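Local coordinates for DUF4973 domain-containing protein (Bacteroides thetaiotaomicron, PDB 4QNI) that is of unknown function but probably serves as an auxiliary nutrient-binding lipoprotein, with an E-set-like N-terminal domain followed by a C-terminal β-rich domain, at residues Y50-L55 with L138-V143; A74-I79 with Y158-L163; E94-E99 with L123-R128; I130-K135 with I165-D170. One frame throughout, in Å; residues are numbered along the deposited sequence.

Contact 1: residues Y50-L55 with L138-V143; sequences YQLPIL and LPLQIV
L140 and I142 meet L52 and I54 across the interior of a β-sandwich, and the pair illustrates how two sheets adhere without a single hydrogen bond between the two segments. Strand 135-142 belongs to a mixed sheet, strand 47-56 to a small antiparallel one. Following the chain through 138-143, L140 comes first. Its CD1 branch meets CD2 of L52 tip to tip at 3.9 Å, while the CA atoms of the two leucines stand 10.9 Å apart, so both side chains are spent in bridging the gap. L52 gets there because its CG lies opposite the backbone N (chi1 180°), which sends the isobutyl group out from the strand. L163 of the neighbouring strand touches both leucines.

Two residues on, I142 repeats the pattern. Its CD1 methyl faces CD1 of I54 at 4.1 Å, again end against end, but the CA atoms have closed to 9.2 Å. The pairs advance in the same direction along both strands, with the intervening residues turned to other neighbours. F15 of a second subunit packs on L52 and I142, and I54 and L55 continue their sheet into that subunit as an antiparallel ladder. With methyl groups alone in touch, what holds the two segments here is burial of apolar surface; backbone hydrogen bonds tie each strand to neighbours in its own sheet, as L138 with L163 and L52 with L121.

Contact 2: residues A74-I79 with Y158-L163; sequences ADTLNI and YAKAIL
A helix lying on the face of a β-sheet makes this contact: the first turns of helix 74-85 rest against strand 160-163 in the mixed sheet of the N-terminal domain. The two axes approach to 9.2 Å and cross at -63°, so the helix slants over the strand and only a short patch of side chains can touch. T76 and I162 carry most of it. The CG2 methyl of T76 sits 3.8 Å from CD1 of I162, the two side chains meeting at a slant. On the next residue of the helix, L77 adds a looser touch, its CD1 lying 4.3 Å from CG2 of I162, so that I162 uses both of its branches.

T76 divides its own branches by polarity. With chi1 at -57°, CG2 is directed at I162 while OG1 swings to the side of the backbone N, where it hydrogen-bonds to D73 just ahead of the helix. The aliphatic end of K160 comes up against this hydroxyl, CE to OG1 of T76 being 3.4 Å, and its ammonium group forms a long, weak ion pair with the same D73. A valine in place of T76 is likely to leave D73 without its hydroxyl partner and to set a second methyl against CE of K160. Around the patch, P139 of strand 135-142 supports both L77 and I162, Y93 and D95 of strand 93-95 border L77, and V24 of strand 24-30 closes on I162.

Contact 3: residues E94-E99 with L123-R128; sequences EDMGAE and LKFDFR
M96, a selenomethionine in this crystal, reaches two phenylalanines, F125 and F127, and these apolar touches are the whole of the contact across the segments. Its chain is extended beyond CG, which carries the terminal methyl far from the backbone. CE arrives at the edge of the F127 ring, in its plane, 3.9 Å from CE1, and the two side chains cross at about a right angle. SE lies near the plane of the other ring, 4.3 Å from CE1 of F125. Both rings are thus approached at the rim and not over a face. One face of the F127 ring has CB of F125, from its own segment, 3.5 Å above the plane and offset toward the rim.

In fold terms, a type I β turn from D95 to A98, leaving strand 93-95 of the mixed sheet, lends a side chain to the sandwich core beneath the end of strand 118-126; I130 and I165 also pack on M96 there.

No polar bond links the two segments; several form within them. D95 OD1 accepts a weak bond from the backbone N of G97 within the turn, and it is held as well by H72. D126 and R128 form a side-on salt bridge, nearly straight at both ends: NE donates to OD1 of D126 at 2.9 Å and NH2 to OD2 at 2.9 Å, with the carboxylate oxygens lying close to the guanidinium plane.

Contact 4: residues I130-K135 with I165-D170; sequences IDMSEK and IFPFND. With EDO (1,2-ethanediol), chain I; EDO (1,2-ethanediol), chain F.
With CG anti to the carbonyl carbon (chi1 -71°), bends at chi2 (-65°) and chi3 (-70°) curl the side chain of M132 so that its selenium meets P167 and its methyl meets both P167 and F166. This selenomethionine sits in a type I β turn from D131 to E134, which begins as an Asx turn: OD1 of D131 accepts from the backbone N of S133, although the place of that oxygen is somewhat uncertain. The turn belongs to the loop that joins strands 118-126 and 135-142 of the sandwich. Its partner is the end of strand 160-168, from which the chain passes on to the large antiparallel sheet of the C-terminal domain.

P167 takes the larger share of the packing. SE of M132 lies 3.6 Å from CD of the proline, and the methyl CE comes to 3.5 Å from that same carbon, so the two side chains meet tip to tip at the CD corner of the proline. CE also meets CD1 of F166 at 3.7 Å. Y209 and F217, on strands of the C-terminal sheet, cover M132 from that domain, and E134 forms a salt bridge with R231. The contact therefore lies at the junction of the two domains, in the buried middle of the chain.

Beyond it, the last residues of 165-170 receive two ethanediols, probably from the crystallisation liquor. O2 of one makes a weak hydrogen bond to O of F168 at 3.1 Å, and O1 of the other donates to O of D170 at 3.2 Å.

All four contacts draw on the sandwich of the N-terminal domain, and three share its central strands: contact 1 uses 135-142, contacts 2 and 4 use 160-168, its antiparallel neighbour. Contacts 1, 3 and 4 are buried, and their chemistry is apolar: branched aliphatic tips between the sheets, then selenomethionines against rings and a proline toward the domain junction. Contact 2, at the outer side of the sheet, is only partly buried and mixes methyls with a hydroxyl and a lysine. Contacts 3 and 4 join through M96 and I130, and F127 and I165. Contacts 1 and 2 both touch the second subunit, whereas no other chain of the assembly reaches contacts 3 and 4.

Contact 1: residues Y50-L55 with L138-V143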
# COMPACT_ATOMS: atom_id res chain seq x y z
N TYR A 50 -33.76 6.20 2.26
CA TYR A 50 -32.59 5.36 2.13
C TYR A 50 -32.46 4.48 3.36
O TYR A 50 -32.43 4.99 4.47
CB TYR A 50 -31.33 6.20 1.90
CG TYR A 50 -30.13 5.37 1.53
CD1 TYR A 50 -29.87 5.04 0.19
CD2 TYR A 50 -29.24 4.90 2.49
CE1 TYR A 50 -28.77 4.27 -0.17
CE2 TYR A 50 -28.13 4.13 2.15
CZ TYR A 50 -27.90 3.82 0.81
OH TYR A 50 -26.81 3.07 0.44
N GLN A 51 -32.37 3.17 3.14
CA GLN A 51 -32.23 2.18 4.20
C GLN A 51 -30.73 1.95 4.48
O GLN A 51 -30.01 1.34 3.68
CB GLN A 51 -32.95 0.90 3.81
CG GLN A 51 -34.46 1.07 3.78
CD GLN A 51 -35.10 0.45 4.98
OE1 GLN A 51 -35.26 1.08 6.04
NE2 GLN A 51 -35.47 -0.81 4.86
N LEU A 52 -30.23 2.53 5.58
CA LEU A 52 -28.81 2.48 5.92
C LEU A 52 -28.51 1.31 6.85
O LEU A 52 -28.98 1.29 7.99
CB LEU A 52 -28.38 3.83 6.55
CG LEU A 52 -26.92 3.99 6.99
CD1 LEU A 52 -26.00 4.21 5.78
CD2 LEU A 52 -26.78 5.16 7.96
N PRO A 53 -27.70 0.33 6.38
CA PRO A 53 -27.38 -0.83 7.23
C PRO A 53 -26.50 -0.49 8.43
O PRO A 53 -25.59 0.33 8.36
CB PRO A 53 -26.62 -1.76 6.28
CG PRO A 53 -26.98 -1.29 4.89
CD PRO A 53 -27.08 0.18 5.05
N ILE A 54 -26.80 -1.15 9.55
CA ILE A 54 -26.09 -1.06 10.82
C ILE A 54 -25.79 -2.49 11.19
O ILE A 54 -26.72 -3.31 11.24
CB ILE A 54 -26.89 -0.30 11.90
CG1 ILE A 54 -26.98 1.22 11.57
CG2 ILE A 54 -26.31 -0.56 13.29
CD1 ILE A 54 -27.77 2.03 12.52
N LEU A 55 -24.51 -2.80 11.37
CA LEU A 55 -24.04 -4.14 11.67
C LEU A 55 -23.81 -4.34 13.16
O LEU A 55 -23.32 -3.44 13.84
CB LEU A 55 -22.77 -4.44 10.86
CG LEU A 55 -22.82 -4.21 9.34
CD1 LEU A 55 -21.42 -4.30 8.72
CD2 LEU A 55 -23.78 -5.19 8.66
N LEU A 138 -24.73 14.21 5.33
CA LEU A 138 -25.46 13.89 6.54
C LEU A 138 -24.50 13.19 7.50
O LEU A 138 -24.15 12.03 7.23
CB LEU A 138 -26.71 13.04 6.25
CG LEU A 138 -27.57 12.64 7.46
CD1 LEU A 138 -28.14 13.87 8.16
CD2 LEU A 138 -28.69 11.65 7.04
N PRO A 139 -24.01 13.87 8.58
CA PRO A 139 -23.05 13.21 9.50
C PRO A 139 -23.75 12.49 10.67
O PRO A 139 -24.53 13.10 11.38
CB PRO A 139 -22.19 14.37 9.97
CG PRO A 139 -23.13 15.60 9.96
CD PRO A 139 -24.29 15.26 9.01
N LEU A 140 -23.48 11.18 10.86
CA LEU A 140 -24.12 10.36 11.90
C LEU A 140 -23.11 9.59 12.71
O LEU A 140 -22.04 9.26 12.22
CB LEU A 140 -25.11 9.33 11.27
CG LEU A 140 -26.20 9.88 10.34
CD1 LEU A 140 -26.76 8.79 9.46
CD2 LEU A 140 -27.29 10.54 11.13
N GLN A 141 -23.48 9.22 13.93
CA GLN A 141 -22.64 8.40 14.79
C GLN A 141 -23.48 7.43 15.59
O GLN A 141 -24.65 7.71 15.89
CB GLN A 141 -21.80 9.29 15.74
CG GLN A 141 -22.65 10.14 16.67
CD GLN A 141 -21.87 11.04 17.61
OE1 GLN A 141 -22.26 12.20 17.84
NE2 GLN A 141 -20.81 10.53 18.21
N ILE A 142 -22.88 6.28 15.94
CA ILE A 142 -23.44 5.32 16.89
C ILE A 142 -23.14 5.91 18.26
O ILE A 142 -21.98 6.24 18.53
CB ILE A 142 -22.89 3.89 16.72
CG1 ILE A 142 -23.13 3.28 15.29
CG2 ILE A 142 -23.39 3.00 17.87
CD1 ILE A 142 -24.54 3.14 14.79
N VAL A 143 -24.16 6.14 19.09
CA VAL A 143 -24.00 6.75 20.41
C VAL A 143 -23.58 5.68 21.40
O VAL A 143 -24.16 4.59 21.42
CB VAL A 143 -25.30 7.49 20.86
CG1 VAL A 143 -25.20 7.99 22.30
CG2 VAL A 143 -25.59 8.65 19.93

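Contact 2: residues A74-I79 with Y158-L163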
# COMPACT_ATOMS: atom_id res chain seq x y z
N ALA A 74 -22.08 16.56 14.01
CA ALA A 74 -21.54 17.78 13.40
C ALA A 74 -20.03 17.95 13.72
O ALA A 74 -19.30 18.48 12.89
CB ALA A 74 -22.33 18.99 13.88
N ASP A 75 -19.58 17.41 14.86
CA ASP A 75 -18.18 17.46 15.31
C ASP A 75 -17.23 16.81 14.35
O ASP A 75 -16.29 17.47 13.93
CB ASP A 75 -17.99 16.81 16.70
CG ASP A 75 -18.45 17.64 17.86
OD1 ASP A 75 -18.24 18.88 17.83
OD2 ASP A 75 -18.97 17.05 18.83
N THR A 76 -17.49 15.55 13.97
CA THR A 76 -16.64 14.82 13.01
C THR A 76 -16.62 15.55 11.65
O THR A 76 -15.57 15.64 11.03
CB THR A 76 -17.12 13.37 12.90
OG1 THR A 76 -17.10 12.79 14.20
CG2 THR A 76 -16.27 12.52 11.96
N LEU A 77 -17.77 16.07 11.21
CA LEU A 77 -17.84 16.82 9.95
C LEU A 77 -16.97 18.07 10.05
O LEU A 77 -16.20 18.36 9.13
CB LEU A 77 -19.31 17.18 9.61
CG LEU A 77 -19.54 17.98 8.33
CD1 LEU A 77 -18.89 17.33 7.12
CD2 LEU A 77 -21.03 18.17 8.08
N ASN A 78 -17.06 18.81 11.18
CA ASN A 78 -16.22 20.00 11.39
C ASN A 78 -14.73 19.69 11.31
O ASN A 78 -14.02 20.38 10.59
CB ASN A 78 -16.55 20.67 12.71
CG ASN A 78 -17.88 21.37 12.68
OD1 ASN A 78 -18.45 21.64 11.63
ND2 ASN A 78 -18.42 21.64 13.85
N ILE A 79 -14.25 18.63 12.02
CA ILE A 79 -12.84 18.19 11.98
C ILE A 79 -12.46 17.89 10.53
O ILE A 79 -11.46 18.42 10.03
CB ILE A 79 -12.55 16.97 12.90
CG1 ILE A 79 -13.06 17.14 14.35
CG2 ILE A 79 -11.10 16.49 12.81
CD1 ILE A 79 -12.43 18.17 15.12
N TYR A 158 -15.58 3.24 11.95
CA TYR A 158 -16.67 2.28 11.73
C TYR A 158 -17.96 2.69 12.42
O TYR A 158 -19.03 2.35 11.94
CB TYR A 158 -16.27 0.87 12.23
CG TYR A 158 -15.30 0.08 11.37
CD1 TYR A 158 -14.78 0.61 10.20
CD2 TYR A 158 -14.90 -1.20 11.74
CE1 TYR A 158 -13.89 -0.11 9.41
CE2 TYR A 158 -14.00 -1.93 10.97
CZ TYR A 158 -13.49 -1.38 9.80
OH TYR A 158 -12.60 -2.10 9.04
N ALA A 159 -17.86 3.38 13.56
CA ALA A 159 -19.00 3.85 14.35
C ALA A 159 -19.50 5.23 13.88
O ALA A 159 -20.42 5.78 14.47
CB ALA A 159 -18.62 3.89 15.82
N LYS A 160 -18.92 5.75 12.79
CA LYS A 160 -19.26 7.05 12.23
C LYS A 160 -19.50 6.97 10.74
O LYS A 160 -18.80 6.25 10.04
CB LYS A 160 -18.16 8.08 12.56
CG LYS A 160 -18.38 8.70 13.93
CD LYS A 160 -17.11 9.05 14.63
CE LYS A 160 -17.33 9.87 15.87
NZ LYS A 160 -18.33 9.28 16.80
N ALA A 161 -20.51 7.70 10.26
CA ALA A 161 -20.89 7.73 8.85
C ALA A 161 -21.08 9.19 8.38
O ALA A 161 -22.02 9.87 8.82
CB ALA A 161 -22.17 6.91 8.64
N ILE A 162 -20.18 9.68 7.51
CA ILE A 162 -20.24 11.00 6.92
C ILE A 162 -20.75 10.76 5.51
O ILE A 162 -19.99 10.32 4.64
CB ILE A 162 -18.88 11.74 7.00
CG1 ILE A 162 -18.31 11.80 8.44
CG2 ILE A 162 -18.94 13.12 6.37
CD1 ILE A 162 -19.27 12.25 9.65
N LEU A 163 -22.09 10.91 5.31
CA LEU A 163 -22.71 10.54 4.04
C LEU A 163 -22.93 11.70 3.08
O LEU A 163 -23.79 12.56 3.30
CB LEU A 163 -24.04 9.77 4.24
CG LEU A 163 -24.11 8.69 5.35
CD1 LEU A 163 -25.55 8.30 5.65
CD2 LEU A 163 -23.21 7.48 5.03

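Contact 3: residues E94-E99 with L123-R128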
# COMPACT_ATOMS: atom_id res chain seq x y z
N GLU A 94 -21.44 20.76 3.59
CA GLU A 94 -22.46 21.42 4.41
C GLU A 94 -23.26 20.39 5.15
O GLU A 94 -23.55 19.32 4.65
CB GLU A 94 -23.37 22.34 3.58
CG GLU A 94 -22.67 23.60 3.09
CD GLU A 94 -22.19 24.60 4.13
OE1 GLU A 94 -22.91 24.85 5.13
OE2 GLU A 94 -21.09 25.16 3.93
N ASP A 95 -23.57 20.72 6.38
CA ASP A 95 -24.28 19.87 7.32
C ASP A 95 -25.80 19.82 7.04
O ASP A 95 -26.55 20.68 7.48
CB ASP A 95 -24.01 20.40 8.73
CG ASP A 95 -24.40 19.45 9.84
OD1 ASP A 95 -25.08 18.46 9.55
OD2 ASP A 95 -23.99 19.70 11.00
N MSE A 96 -26.22 18.77 6.39
CA MSE A 96 -27.61 18.48 6.04
C MSE A 96 -28.49 18.21 7.24
O MSE A 96 -29.71 18.40 7.15
CB MSE A 96 -27.64 17.25 5.15
CG MSE A 96 -28.78 17.23 4.21
SE MSE A 96 -28.57 15.61 3.21
CE MSE A 96 -29.74 16.07 1.80
N GLY A 97 -27.89 17.71 8.33
CA GLY A 97 -28.60 17.39 9.56
C GLY A 97 -28.66 18.51 10.59
O GLY A 97 -29.15 18.31 11.70
N ALA A 98 -28.21 19.73 10.21
CA ALA A 98 -28.22 20.88 11.11
C ALA A 98 -29.65 21.27 11.53
O ALA A 98 -30.62 20.97 10.82
CB ALA A 98 -27.51 22.07 10.47
N GLU A 99 -29.75 21.91 12.72
CA GLU A 99 -30.97 22.39 13.35
C GLU A 99 -31.80 23.23 12.41
O GLU A 99 -31.29 24.22 11.87
CB GLU A 99 -30.61 23.22 14.60
CG GLU A 99 -31.78 23.66 15.48
CD GLU A 99 -32.62 22.54 16.06
OE1 GLU A 99 -32.06 21.51 16.49
OE2 GLU A 99 -33.87 22.68 16.03
N LEU A 123 -33.58 6.36 6.52
CA LEU A 123 -33.39 7.80 6.36
C LEU A 123 -34.49 8.33 5.44
O LEU A 123 -34.69 7.74 4.38
CB LEU A 123 -31.99 8.08 5.73
CG LEU A 123 -30.77 7.39 6.32
CD1 LEU A 123 -29.52 7.67 5.47
CD2 LEU A 123 -30.56 7.81 7.78
N LYS A 124 -35.22 9.41 5.83
CA LYS A 124 -36.26 9.99 4.99
C LYS A 124 -35.74 11.29 4.44
O LYS A 124 -35.01 12.00 5.15
CB LYS A 124 -37.60 10.18 5.71
CG LYS A 124 -38.16 8.90 6.36
CD LYS A 124 -38.62 7.83 5.36
CE LYS A 124 -39.75 7.01 5.95
NZ LYS A 124 -40.02 5.78 5.16
N PHE A 125 -36.03 11.58 3.18
CA PHE A 125 -35.50 12.76 2.53
C PHE A 125 -36.56 13.56 1.81
O PHE A 125 -37.50 13.01 1.23
CB PHE A 125 -34.41 12.39 1.50
CG PHE A 125 -33.17 11.78 2.09
CD1 PHE A 125 -32.17 12.59 2.63
CD2 PHE A 125 -32.96 10.41 2.05
CE1 PHE A 125 -31.00 12.03 3.14
CE2 PHE A 125 -31.79 9.85 2.57
CZ PHE A 125 -30.84 10.65 3.14
N ASP A 126 -36.35 14.88 1.82
CA ASP A 126 -37.15 15.87 1.13
C ASP A 126 -36.15 16.73 0.40
O ASP A 126 -35.51 17.59 1.00
CB ASP A 126 -38.06 16.67 2.08
CG ASP A 126 -39.07 17.53 1.35
OD1 ASP A 126 -38.97 17.64 0.10
OD2 ASP A 126 -39.97 18.08 2.01
N PHE A 127 -35.93 16.39 -0.89
CA PHE A 127 -34.93 17.03 -1.72
C PHE A 127 -35.50 18.22 -2.50
O PHE A 127 -34.76 18.88 -3.23
CB PHE A 127 -34.32 16.02 -2.67
CG PHE A 127 -33.58 14.83 -2.09
CD1 PHE A 127 -32.52 15.01 -1.20
CD2 PHE A 127 -33.85 13.53 -2.52
CE1 PHE A 127 -31.79 13.92 -0.71
CE2 PHE A 127 -33.12 12.44 -2.04
CZ PHE A 127 -32.08 12.64 -1.16
N ARG A 128 -36.78 18.52 -2.33
CA ARG A 128 -37.40 19.66 -3.02
C ARG A 128 -36.62 20.96 -2.78
O ARG A 128 -36.36 21.35 -1.63
CB ARG A 128 -38.85 19.82 -2.58
CG ARG A 128 -39.72 18.74 -3.20
CD ARG A 128 -41.14 18.84 -2.75
NE ARG A 128 -41.27 18.75 -1.30
CZ ARG A 128 -42.36 19.07 -0.62
NH1 ARG A 128 -43.44 19.52 -1.25
NH2 ARG A 128 -42.39 18.94 0.70

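Contact 4: residues I130-K135 with I165-D170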
# COMPACT_ATOMS: atom_id res chain seq x y z
N ILE A 130 -33.49 21.56 -3.22
CA ILE A 130 -32.13 21.46 -2.70
C ILE A 130 -31.17 22.12 -3.72
O ILE A 130 -31.38 22.04 -4.94
CB ILE A 130 -31.74 19.99 -2.35
CG1 ILE A 130 -30.58 19.97 -1.33
CG2 ILE A 130 -31.47 19.10 -3.62
CD1 ILE A 130 -30.26 18.60 -0.74
N ASP A 131 -30.20 22.87 -3.21
CA ASP A 131 -29.15 23.48 -4.01
C ASP A 131 -27.94 22.58 -3.83
O ASP A 131 -27.32 22.57 -2.76
CB ASP A 131 -28.88 24.94 -3.56
CG ASP A 131 -27.93 25.69 -4.50
OD1 ASP A 131 -27.17 25.03 -5.25
OD2 ASP A 131 -27.99 26.93 -4.52
N MSE A 132 -27.65 21.78 -4.84
CA MSE A 132 -26.56 20.81 -4.79
C MSE A 132 -25.16 21.46 -4.88
O MSE A 132 -24.15 20.76 -4.73
CB MSE A 132 -26.75 19.71 -5.85
CG MSE A 132 -27.92 18.76 -5.51
SE MSE A 132 -27.56 17.72 -3.87
CE MSE A 132 -26.17 16.58 -4.54
N SER A 133 -25.13 22.82 -5.00
CA SER A 133 -23.91 23.66 -4.97
C SER A 133 -23.25 23.54 -3.62
O SER A 133 -22.03 23.65 -3.50
CB SER A 133 -24.27 25.12 -5.22
OG SER A 133 -23.97 25.39 -6.57
N GLU A 134 -24.08 23.34 -2.60
CA GLU A 134 -23.67 23.04 -1.24
C GLU A 134 -23.33 21.59 -1.27
O GLU A 134 -24.09 20.80 -1.83
CB GLU A 134 -24.81 23.33 -0.23
CG GLU A 134 -25.51 24.67 -0.38
CD GLU A 134 -24.66 25.90 -0.18
OE1 GLU A 134 -23.74 25.87 0.68
OE2 GLU A 134 -24.90 26.90 -0.89
N LYS A 135 -22.18 21.21 -0.76
CA LYS A 135 -21.78 19.80 -0.83
C LYS A 135 -22.44 19.11 0.38
O LYS A 135 -21.78 18.86 1.39
CB LYS A 135 -20.24 19.71 -0.86
CG LYS A 135 -19.60 20.39 -2.10
CD LYS A 135 -18.13 20.83 -1.90
CE LYS A 135 -17.18 19.72 -1.51
NZ LYS A 135 -15.77 20.17 -1.60
N ILE A 165 -24.68 12.88 0.32
CA ILE A 165 -25.92 12.44 -0.31
C ILE A 165 -26.03 12.98 -1.69
O ILE A 165 -26.02 14.21 -1.90
CB ILE A 165 -27.17 12.85 0.53
CG1 ILE A 165 -27.08 12.37 2.01
CG2 ILE A 165 -28.46 12.42 -0.18
CD1 ILE A 165 -26.96 10.92 2.21
N PHE A 166 -26.20 12.07 -2.63
CA PHE A 166 -26.51 12.46 -4.00
C PHE A 166 -27.92 12.00 -4.39
O PHE A 166 -28.10 10.82 -4.67
CB PHE A 166 -25.51 11.90 -5.03
CG PHE A 166 -24.14 12.50 -4.98
CD1 PHE A 166 -23.92 13.82 -5.37
CD2 PHE A 166 -23.06 11.76 -4.53
CE1 PHE A 166 -22.64 14.38 -5.31
CE2 PHE A 166 -21.78 12.32 -4.48
CZ PHE A 166 -21.58 13.63 -4.86
N PRO A 167 -28.91 12.91 -4.47
CA PRO A 167 -30.16 12.52 -5.14
C PRO A 167 -29.87 12.17 -6.60
O PRO A 167 -28.93 12.72 -7.20
CB PRO A 167 -31.02 13.80 -5.09
CG PRO A 167 -30.29 14.74 -4.23
CD PRO A 167 -28.87 14.36 -4.23
N PHE A 168 -30.62 11.27 -7.19
CA PHE A 168 -30.41 11.02 -8.60
C PHE A 168 -31.74 10.96 -9.31
O PHE A 168 -32.71 10.46 -8.75
CB PHE A 168 -29.58 9.76 -8.88
CG PHE A 168 -30.17 8.43 -8.47
CD1 PHE A 168 -30.98 7.70 -9.35
CD2 PHE A 168 -29.87 7.87 -7.23
CE1 PHE A 168 -31.51 6.47 -8.97
CE2 PHE A 168 -30.38 6.62 -6.86
CZ PHE A 168 -31.18 5.92 -7.74
N ASN A 169 -31.77 11.47 -10.55
CA ASN A 169 -32.91 11.36 -11.44
C ASN A 169 -32.40 10.54 -12.64
O ASN A 169 -31.30 9.96 -12.56
CB ASN A 169 -33.47 12.75 -11.80
CG ASN A 169 -32.52 13.67 -12.55
OD1 ASN A 169 -31.50 13.25 -13.08
ND2 ASN A 169 -32.81 14.96 -12.55
N ASP A 170 -33.15 10.45 -13.74
CA ASP A 170 -32.72 9.65 -14.90
C ASP A 170 -31.52 10.25 -15.64
O ASP A 170 -30.97 9.60 -16.51
CB ASP A 170 -33.89 9.49 -15.92
CG ASP A 170 -35.10 8.71 -15.41
OD1 ASP A 170 -34.94 7.92 -14.47
OD2 ASP A 170 -36.19 8.87 -15.99
C1 EDO I . -37.17 10.28 -10.03
O1 EDO I . -36.95 11.13 -11.15
C2 EDO I . -35.86 9.95 -9.26
O2 EDO I . -35.15 8.85 -9.86
C1 EDO F . -31.59 6.28 -17.07
O1 EDO F . -30.26 6.65 -17.41
C2 EDO F . -31.56 5.12 -16.03
O2 EDO F . -32.88 4.72 -15.69